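PDB 2PWQ: ubiquitin conjugating enzyme from Plasmodium yoelii, which probably acts as an E2 enzyme, accepting activated ubiquitin as a thioester on its active-site cysteine and passing it on toward substrates. Local coordinates for residues N85-K90 against L120-A125; I107-L112 against L127-L132; G64-G69 against A155-T160. All coordinates share one frame; numbering follows the deposited sequence.

Interaction 1 of 3, residues N85-K90 against L120-A125; sequences NPPKIK and LTIRTA
Pro87 and Ile122 run past each other in opposite directions, the proline ring putting its CG 4.1 Å from CG1 of Ile122. Two residues further along, Ile89 reaches out with its terminal methyl, CD1, which stops 4.0 Å from the CB of Ala125. CG1 of Ile89 is anti to the carbonyl carbon (chi1 -53°), and with chi2 also extended (176°), CD1 ends against the Ala125 methyl. Both meetings are purely apolar, and all four residues are buried. They belong to the core of the ubiquitin-conjugating (UBC) fold, where helix 122-134 packs against the four-stranded antiparallel sheet; strand 88-91 is an edge strand of that sheet, paired with strand 71-77 through Lys88 and Lys90. The helix starts right at this contact. Thr121 is its N-cap and its OG1 accepts from the backbone N of Thr124 at 3.1 Å, with an N-H...O angle of 153°. The carbonyl O of Thr121 is gripped twice, by Ala125 N at 2.9 Å and by Thr124 OG1 at 3.1 Å, the hydroxyl tilted out of the carbonyl plane. From helix 23-37, Glu31 OE1 takes the N-H of Ile122, while Trp116 packs on Pro87 and Leu126 on Ile89.

Interaction 2 of 3, residues I107-L112 against L127-L132; sequences ICLDVL and LSIQAL
Ile107 and Ile129 meet methyl to methyl, CD1 to CD1 at 3.8 Å, their side chains crossing at about a right angle. CD1 of Ile107 also lies 4.2 Å from CG1 of Ile129, so it rests against the last two carbons of that branch. CG1 of Ile107 stands between its backbone N and carbonyl carbon (chi1 52°), a rotation that sends the longer branch across to the helix. Leu109 adds a looser touch, with CD2 4.5 Å from the same CD1 of Ile129. At the far end Leu112 brings CD2 to 4.4 Å from OG of Ser128, a hydroxyl already hydrogen-bonded to Ala125 O one turn back in its own helix. No hydrogen bond crosses between 107-112 and 127-132.

Further out, Phe91 packs on both isoleucines, Ile100 backs Ile107, and Ile59 and Ile89 from the sheet flank Ile129. Helix 122-134 is tied down beyond the contact by Gln130 NE2, bonded to Glu42 OE1 and Lys60 O, and by the Leu132 carbonyl, which accepts from His97 NE2. Between Ile107 and Leu109 sits Cys108, the predicted thioester cysteine, its side chain exposed; its two neighbours in sequence touch Ile129, an arrangement consistent with the active-site segment of an E2 packed on the central helix of the UBC fold.

Interaction 3 of 3, residues G64-G69 against A155-T160; sequences GTPYEG and ALFVKT
With CG anti to the carbonyl carbon in Tyr67 (chi1 -51°) and anti to the backbone N in Phe157 (chi1 165°), the two aromatic side chains are brought together and cross at about a right angle. The phenol oxygen does the touching: Tyr67 OH comes 3.3 Å from CZ of Phe157, obliquely to that ring, while its hydrogen bond goes to the carbonyl of Trp96. Pro66 fills in beside them. Its CG lies 4.2 Å from CE2 of Phe157 and at the same time covers one face of the Tyr67 ring, near the rim. Pro66 CB sits 3.7 Å from the carbonyl O of Val158 and 4.2 Å from its CG1. The contact fastens the loop between strands 54-60 and 71-77 to helix 154-168, one of the two C-terminal helices of the UBC fold. That loop is shaped by a type I turn from Thr65 to Glu68, overlaid by an ST turn in which Thr65 OG1 accepts from Tyr67 N at 2.8 Å. Across the turn, Glu68 OE1 takes the N-H of Gly64 at 2.8 Å from above the carboxylate plane. Farther along the helix, Thr165 OG1 bonds to the Pro66 carbonyl; from helix 144-152, Tyr150 meets Phe157 edge-to-face.

How the interactions relate
Interactions 1 and 2 form one continuous patch, with centres 9 Å apart on successive turns of helix 122-134: strand 88-91 meets its start, the segment leading into helix 110-115 its middle. Ile89 joins the two, its CD1 lying 4.1 Å from CD1 of Ile129. Along the chain their segments alternate, so the helix returns to cover both earlier pieces. Interaction 3 stands apart, its centre about 19 Å from that of interaction 2 and 26 Å from that of interaction 1, and its segments bracket the other two in sequence. The E2 domain is thus held at its core, beside the predicted active-site cysteine, and separately where its C-terminal helix meets a sheet loop.

Interaction 1 of 3, residues N85-K90 against L120-A125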
loop_
_atom_site.group_PDB
_atom_site.type_symbol
_atom_site.label_atom_id
_atom_site.label_comp_id
_atom_site.label_asym_id
_atom_site.label_seq_id
_atom_site.Cartn_x
_atom_site.Cartn_y
_atom_site.Cartn_z
ATOM N N ASN A 85 -13.506 7.833 8.994
ATOM C CA ASN A 85 -13.381 7.605 7.551
ATOM C C ASN A 85 -12.042 6.951 7.210
ATOM O O ASN A 85 -11.066 7.105 7.978
ATOM C CB ASN A 85 -13.616 8.881 6.744
ATOM C CG ASN A 85 -15.030 8.969 6.176
ATOM O OD1 ASN A 85 -15.228 9.370 5.023
ATOM N ND2 ASN A 85 -16.018 8.584 6.974
ATOM N N PRO A 86 -11.995 6.176 6.093
ATOM C CA PRO A 86 -10.756 5.495 5.706
ATOM C C PRO A 86 -9.657 6.438 5.158
ATOM O O PRO A 86 -9.955 7.533 4.654
ATOM C CB PRO A 86 -11.221 4.532 4.603
ATOM C CG PRO A 86 -12.339 5.220 3.963
ATOM C CD PRO A 86 -13.079 5.877 5.129
ATOM N N PRO A 87 -8.390 6.001 5.251
ATOM C CA PRO A 87 -7.329 6.753 4.561
ATOM C C PRO A 87 -7.479 6.584 3.049
ATOM O O PRO A 87 -8.162 5.643 2.598
ATOM C CB PRO A 87 -6.049 6.074 5.060
ATOM C CG PRO A 87 -6.490 4.669 5.421
ATOM C CD PRO A 87 -7.864 4.832 5.982
ATOM N N LYS A 88 -6.906 7.501 2.271
ATOM C CA LYS A 88 -6.697 7.273 0.850
ATOM C C LYS A 88 -5.251 6.845 0.698
ATOM O O LYS A 88 -4.358 7.414 1.338
ATOM C CB LYS A 88 -7.010 8.520 0.034
ATOM C CG LYS A 88 -8.380 9.107 0.382
ATOM C CD LYS A 88 -8.862 10.164 -0.578
ATOM C CE LYS A 88 -10.333 10.505 -0.341
ATOM N NZ LYS A 88 -10.803 11.542 -1.308
ATOM N N ILE A 89 -5.023 5.805 -0.098
ATOM C CA ILE A 89 -3.681 5.244 -0.310
ATOM C C ILE A 89 -3.445 5.018 -1.806
ATOM O O ILE A 89 -4.351 4.569 -2.528
ATOM C CB ILE A 89 -3.460 3.944 0.468
ATOM C CG1 ILE A 89 -3.798 4.147 1.946
ATOM C CG2 ILE A 89 -2.035 3.471 0.353
ATOM C CD1 ILE A 89 -3.690 2.885 2.763
ATOM N N LYS A 90 -2.244 5.361 -2.267
ATOM C CA LYS A 90 -1.810 5.080 -3.634
ATOM C C LYS A 90 -0.325 4.756 -3.588
ATOM O O LYS A 90 0.393 5.207 -2.692
ATOM C CB LYS A 90 -2.058 6.275 -4.546
ATOM C CG LYS A 90 -0.986 7.355 -4.480
ATOM C CD LYS A 90 -0.995 8.218 -5.770
ATOM C CE LYS A 90 0.152 9.228 -5.762
ATOM N NZ LYS A 90 0.033 10.230 -4.662
ATOM N N LEU A 120 -10.408 -0.529 12.463
ATOM C CA LEU A 120 -9.348 -0.721 11.480
ATOM C C LEU A 120 -8.176 0.265 11.738
ATOM O O LEU A 120 -8.326 1.259 12.457
ATOM C CB LEU A 120 -9.955 -0.623 10.071
ATOM C CG LEU A 120 -10.641 -1.935 9.621
ATOM C CD1 LEU A 120 -11.441 -1.772 8.360
ATOM C CD2 LEU A 120 -9.600 -3.050 9.448
ATOM N N THR A 121 -7.000 -0.055 11.210
ATOM C CA THR A 121 -5.829 0.783 11.352
ATOM C C THR A 121 -5.094 0.868 10.008
ATOM O O THR A 121 -5.206 -0.004 9.123
ATOM C CB THR A 121 -4.817 0.242 12.377
ATOM O OG1 THR A 121 -4.225 -0.944 11.853
ATOM C CG2 THR A 121 -5.499 -0.101 13.749
ATOM N N ILE A 122 -4.284 1.913 9.901
ATOM C CA ILE A 122 -3.483 2.087 8.712
ATOM C C ILE A 122 -2.533 0.900 8.475
ATOM O O ILE A 122 -2.492 0.390 7.394
ATOM C CB ILE A 122 -2.785 3.466 8.762
ATOM C CG1 ILE A 122 -3.854 4.541 8.604
ATOM C CG2 ILE A 122 -1.770 3.582 7.638
ATOM C CD1 ILE A 122 -3.461 5.884 9.055
ATOM N N ARG A 123 -1.803 0.427 9.470
ATOM C CA ARG A 123 -0.978 -0.774 9.289
ATOM C C ARG A 123 -1.804 -1.958 8.746
ATOM O O ARG A 123 -1.328 -2.769 7.928
ATOM C CB ARG A 123 -0.316 -1.201 10.598
ATOM C CG ARG A 123 0.879 -2.102 10.353
ATOM C CD ARG A 123 1.639 -2.472 11.581
ATOM N NE ARG A 123 2.817 -3.257 11.206
ATOM C CZ ARG A 123 2.803 -4.543 10.860
ATOM N NH1 ARG A 123 1.684 -5.258 10.874
ATOM N NH2 ARG A 123 3.928 -5.139 10.549
ATOM N N THR A 124 -3.036 -2.093 9.203
ATOM C CA THR A 124 -3.798 -3.223 8.680
ATOM C C THR A 124 -4.232 -2.939 7.203
ATOM O O THR A 124 -4.242 -3.855 6.375
ATOM C CB THR A 124 -4.877 -3.820 9.687
ATOM O OG1 THR A 124 -5.914 -2.875 9.955
ATOM C CG2 THR A 124 -4.207 -4.219 11.041
ATOM N N ALA A 125 -4.528 -1.685 6.867
ATOM C CA ALA A 125 -4.783 -1.312 5.449
ATOM C C ALA A 125 -3.582 -1.657 4.582
ATOM O O ALA A 125 -3.722 -2.194 3.484
ATOM C CB ALA A 125 -5.145 0.173 5.299
#

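Interaction 2 of 3, residues I107-L112 against L127-L132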
loop_
_atom_site.group_PDB
_atom_site.type_symbol
_atom_site.label_atom_id
_atom_site.label_comp_id
_atom_site.label_asym_id
_atom_site.label_seq_id
_atom_site.Cartn_x
_atom_site.Cartn_y
_atom_site.Cartn_z
ATOM N N ILE A 107 -4.986 2.305 -6.511
ATOM C CA ILE A 107 -5.530 0.973 -6.199
ATOM C C ILE A 107 -7.021 1.090 -5.899
ATOM O O ILE A 107 -7.504 2.168 -5.529
ATOM C CB ILE A 107 -4.793 0.320 -5.022
ATOM C CG1 ILE A 107 -4.750 1.258 -3.824
ATOM C CG2 ILE A 107 -3.397 -0.073 -5.435
ATOM C CD1 ILE A 107 -3.688 0.906 -2.813
ATOM N N CYS A 108 -7.768 0.008 -6.077
ATOM C CA CYS A 108 -9.192 0.053 -5.716
ATOM C C CYS A 108 -9.382 -0.204 -4.220
ATOM O O CYS A 108 -9.084 -1.291 -3.731
ATOM C CB CYS A 108 -10.011 -0.948 -6.537
ATOM S SG CYS A 108 -11.780 -0.864 -6.168
ATOM N N LEU A 109 -9.864 0.796 -3.496
ATOM C CA LEU A 109 -10.056 0.638 -2.059
ATOM C C LEU A 109 -11.533 0.573 -1.658
ATOM O O LEU A 109 -11.874 0.860 -0.506
ATOM C CB LEU A 109 -9.300 1.737 -1.273
ATOM C CG LEU A 109 -7.773 1.863 -1.453
ATOM C CD1 LEU A 109 -7.307 3.277 -1.128
ATOM C CD2 LEU A 109 -6.994 0.829 -0.644
ATOM N N ASP A 110 -12.396 0.191 -2.608
ATOM C CA ASP A 110 -13.841 0.049 -2.368
ATOM C C ASP A 110 -14.080 -0.831 -1.141
ATOM O O ASP A 110 -14.906 -0.515 -0.282
ATOM C CB ASP A 110 -14.561 -0.582 -3.579
ATOM C CG ASP A 110 -14.726 0.375 -4.775
ATOM O OD1 ASP A 110 -14.650 1.613 -4.621
ATOM O OD2 ASP A 110 -14.949 -0.140 -5.894
ATOM N N VAL A 111 -13.336 -1.928 -1.059
ATOM C CA VAL A 111 -13.487 -2.846 0.048
ATOM C C VAL A 111 -13.261 -2.152 1.390
ATOM O O VAL A 111 -14.194 -2.113 2.192
ATOM C CB VAL A 111 -12.655 -4.144 -0.123
ATOM C CG1 VAL A 111 -12.642 -4.943 1.169
ATOM C CG2 VAL A 111 -13.241 -4.986 -1.260
ATOM N N LEU A 112 -12.074 -1.588 1.647
ATOM C CA LEU A 112 -11.918 -0.886 2.932
ATOM C C LEU A 112 -12.808 0.339 3.103
ATOM O O LEU A 112 -13.233 0.628 4.214
ATOM C CB LEU A 112 -10.479 -0.614 3.369
ATOM C CG LEU A 112 -9.413 -0.021 2.479
ATOM C CD1 LEU A 112 -8.743 1.133 3.221
ATOM C CD2 LEU A 112 -8.407 -1.121 2.142
ATOM N N LEU A 127 -1.113 -3.914 5.426
ATOM C CA LEU A 127 -0.944 -5.369 5.392
ATOM C C LEU A 127 -1.859 -5.974 4.321
ATOM O O LEU A 127 -1.486 -6.923 3.646
ATOM C CB LEU A 127 -1.297 -6.018 6.735
ATOM C CG LEU A 127 -0.247 -6.091 7.853
ATOM C CD1 LEU A 127 -0.913 -6.681 9.120
ATOM C CD2 LEU A 127 1.054 -6.903 7.492
ATOM N N SER A 128 -3.047 -5.437 4.139
ATOM C CA SER A 128 -3.936 -6.055 3.184
ATOM C C SER A 128 -3.522 -5.691 1.748
ATOM O O SER A 128 -3.897 -6.367 0.781
ATOM C CB SER A 128 -5.387 -5.635 3.420
ATOM O OG SER A 128 -5.587 -4.411 2.735
ATOM N N ILE A 129 -2.751 -4.615 1.592
ATOM C CA ILE A 129 -2.256 -4.272 0.275
ATOM C C ILE A 129 -1.093 -5.199 0.017
ATOM O O ILE A 129 -0.972 -5.729 -1.083
ATOM C CB ILE A 129 -1.860 -2.778 0.182
ATOM C CG1 ILE A 129 -3.146 -1.932 0.196
ATOM C CG2 ILE A 129 -1.054 -2.482 -1.146
ATOM C CD1 ILE A 129 -2.955 -0.507 0.663
ATOM N N GLN A 130 -0.232 -5.420 1.007
ATOM C CA GLN A 130 0.847 -6.374 0.819
ATOM C C GLN A 130 0.302 -7.787 0.491
ATOM O O GLN A 130 0.919 -8.553 -0.286
ATOM C CB GLN A 130 1.724 -6.401 2.067
ATOM C CG GLN A 130 2.903 -7.373 2.038
ATOM C CD GLN A 130 3.548 -7.501 3.393
ATOM O OE1 GLN A 130 2.871 -7.851 4.347
ATOM N NE2 GLN A 130 4.862 -7.239 3.489
ATOM N N ALA A 131 -0.829 -8.149 1.106
ATOM C CA ALA A 131 -1.498 -9.413 0.762
ATOM C C ALA A 131 -1.847 -9.459 -0.726
ATOM O O ALA A 131 -1.582 -10.459 -1.382
ATOM C CB ALA A 131 -2.761 -9.685 1.664
ATOM N N LEU A 132 -2.433 -8.377 -1.247
ATOM C CA LEU A 132 -2.649 -8.238 -2.697
ATOM C C LEU A 132 -1.407 -8.508 -3.558
ATOM O O LEU A 132 -1.507 -9.143 -4.598
ATOM C CB LEU A 132 -3.170 -6.870 -3.027
ATOM C CG LEU A 132 -4.643 -6.749 -3.259
ATOM C CD1 LEU A 132 -4.942 -5.383 -3.791
ATOM C CD2 LEU A 132 -5.124 -7.852 -4.241
#

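Interaction 3 of 3, residues G64-G69 against A155-T160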
loop_
_atom_site.group_PDB
_atom_site.type_symbol
_atom_site.label_atom_id
_atom_site.label_comp_id
_atom_site.label_asym_id
_atom_site.label_seq_id
_atom_site.Cartn_x
_atom_site.Cartn_y
_atom_site.Cartn_z
ATOM N N GLY A 64 9.066 -15.163 -2.383
ATOM C CA GLY A 64 8.447 -16.016 -3.392
ATOM C C GLY A 64 7.356 -15.388 -4.244
ATOM O O GLY A 64 6.425 -16.079 -4.628
ATOM N N THR A 65 7.459 -14.083 -4.540
ATOM C CA THR A 65 6.549 -13.436 -5.492
ATOM C C THR A 65 7.425 -12.644 -6.439
ATOM O O THR A 65 8.609 -12.479 -6.173
ATOM C CB THR A 65 5.624 -12.388 -4.864
ATOM O OG1 THR A 65 6.383 -11.215 -4.525
ATOM C CG2 THR A 65 4.869 -12.948 -3.642
ATOM N N PRO A 66 6.840 -12.132 -7.521
ATOM C CA PRO A 66 7.700 -11.281 -8.382
ATOM C C PRO A 66 8.099 -9.930 -7.723
ATOM O O PRO A 66 8.885 -9.175 -8.296
ATOM C CB PRO A 66 6.853 -11.093 -9.628
ATOM C CG PRO A 66 5.455 -11.275 -9.219
ATOM C CD PRO A 66 5.475 -12.266 -8.069
ATOM N N TYR A 67 7.618 -9.683 -6.495
ATOM C CA TYR A 67 7.874 -8.436 -5.781
ATOM C C TYR A 67 8.949 -8.580 -4.764
ATOM O O TYR A 67 9.263 -7.639 -4.040
ATOM C CB TYR A 67 6.584 -7.816 -5.229
ATOM C CG TYR A 67 5.561 -7.734 -6.322
ATOM C CD1 TYR A 67 5.728 -6.841 -7.408
ATOM C CD2 TYR A 67 4.486 -8.614 -6.352
ATOM C CE1 TYR A 67 4.817 -6.804 -8.434
ATOM C CE2 TYR A 67 3.551 -8.583 -7.362
ATOM C CZ TYR A 67 3.713 -7.700 -8.400
ATOM O OH TYR A 67 2.771 -7.692 -9.379
ATOM N N GLU A 68 9.597 -9.730 -4.791
ATOM C CA GLU A 68 10.538 -10.083 -3.749
ATOM C C GLU A 68 11.783 -9.209 -3.856
ATOM O O GLU A 68 12.304 -9.051 -4.955
ATOM C CB GLU A 68 10.899 -11.558 -3.835
ATOM C CG GLU A 68 12.009 -11.953 -2.894
ATOM C CD GLU A 68 12.284 -13.448 -2.884
ATOM O OE1 GLU A 68 11.454 -14.246 -3.411
ATOM O OE2 GLU A 68 13.351 -13.810 -2.334
ATOM N N GLY A 69 12.265 -8.681 -2.723
ATOM C CA GLY A 69 13.392 -7.728 -2.686
ATOM C C GLY A 69 13.012 -6.291 -3.040
ATOM O O GLY A 69 13.886 -5.400 -3.141
ATOM N N ALA A 155 3.417 -16.074 -17.594
ATOM C CA ALA A 155 4.842 -16.255 -17.337
ATOM C C ALA A 155 5.591 -14.976 -17.711
ATOM O O ALA A 155 6.713 -14.753 -17.241
ATOM C CB ALA A 155 5.381 -17.394 -18.141
ATOM N N LEU A 156 4.969 -14.179 -18.586
ATOM C CA LEU A 156 5.567 -12.894 -19.007
ATOM C C LEU A 156 5.265 -11.897 -17.912
ATOM O O LEU A 156 6.142 -11.128 -17.517
ATOM C CB LEU A 156 4.961 -12.398 -20.318
ATOM C CG LEU A 156 5.401 -11.023 -20.867
ATOM C CD1 LEU A 156 6.925 -10.888 -20.862
ATOM C CD2 LEU A 156 4.811 -10.771 -22.237
ATOM N N PHE A 157 4.023 -11.899 -17.435
ATOM C CA PHE A 157 3.651 -11.054 -16.306
ATOM C C PHE A 157 4.681 -11.140 -15.193
ATOM O O PHE A 157 5.143 -10.117 -14.665
ATOM C CB PHE A 157 2.276 -11.404 -15.734
ATOM C CG PHE A 157 2.042 -10.800 -14.385
ATOM C CD1 PHE A 157 1.544 -9.501 -14.277
ATOM C CD2 PHE A 157 2.396 -11.507 -13.211
ATOM C CE1 PHE A 157 1.364 -8.916 -13.035
ATOM C CE2 PHE A 157 2.231 -10.936 -11.958
ATOM C CZ PHE A 157 1.701 -9.650 -11.860
ATOM N N VAL A 158 5.040 -12.361 -14.832
ATOM C CA VAL A 158 5.911 -12.572 -13.696
ATOM C C VAL A 158 7.229 -11.892 -14.024
ATOM O O VAL A 158 7.811 -11.202 -13.191
ATOM C CB VAL A 158 6.096 -14.087 -13.366
ATOM C CG1 VAL A 158 7.167 -14.289 -12.330
ATOM C CG2 VAL A 158 4.771 -14.692 -12.913
ATOM N N LYS A 159 7.683 -12.089 -15.256
ATOM C CA LYS A 159 8.955 -11.495 -15.690
ATOM C C LYS A 159 8.914 -9.981 -15.753
ATOM O O LYS A 159 9.871 -9.337 -15.334
ATOM C CB LYS A 159 9.443 -12.088 -17.017
ATOM C CG LYS A 159 10.200 -13.388 -16.812
ATOM C CD LYS A 159 11.528 -13.112 -16.166
ATOM C CE LYS A 159 12.322 -14.373 -16.054
ATOM N NZ LYS A 159 13.655 -14.083 -15.469
ATOM N N THR A 160 7.819 -9.416 -16.252
ATOM C CA THR A 160 7.674 -7.957 -16.317
ATOM C C THR A 160 7.636 -7.341 -14.890
ATOM O O THR A 160 8.353 -6.381 -14.573
ATOM C CB THR A 160 6.411 -7.593 -17.104
ATOM O OG1 THR A 160 6.540 -8.088 -18.438
ATOM C CG2 THR A 160 6.198 -6.086 -17.171
#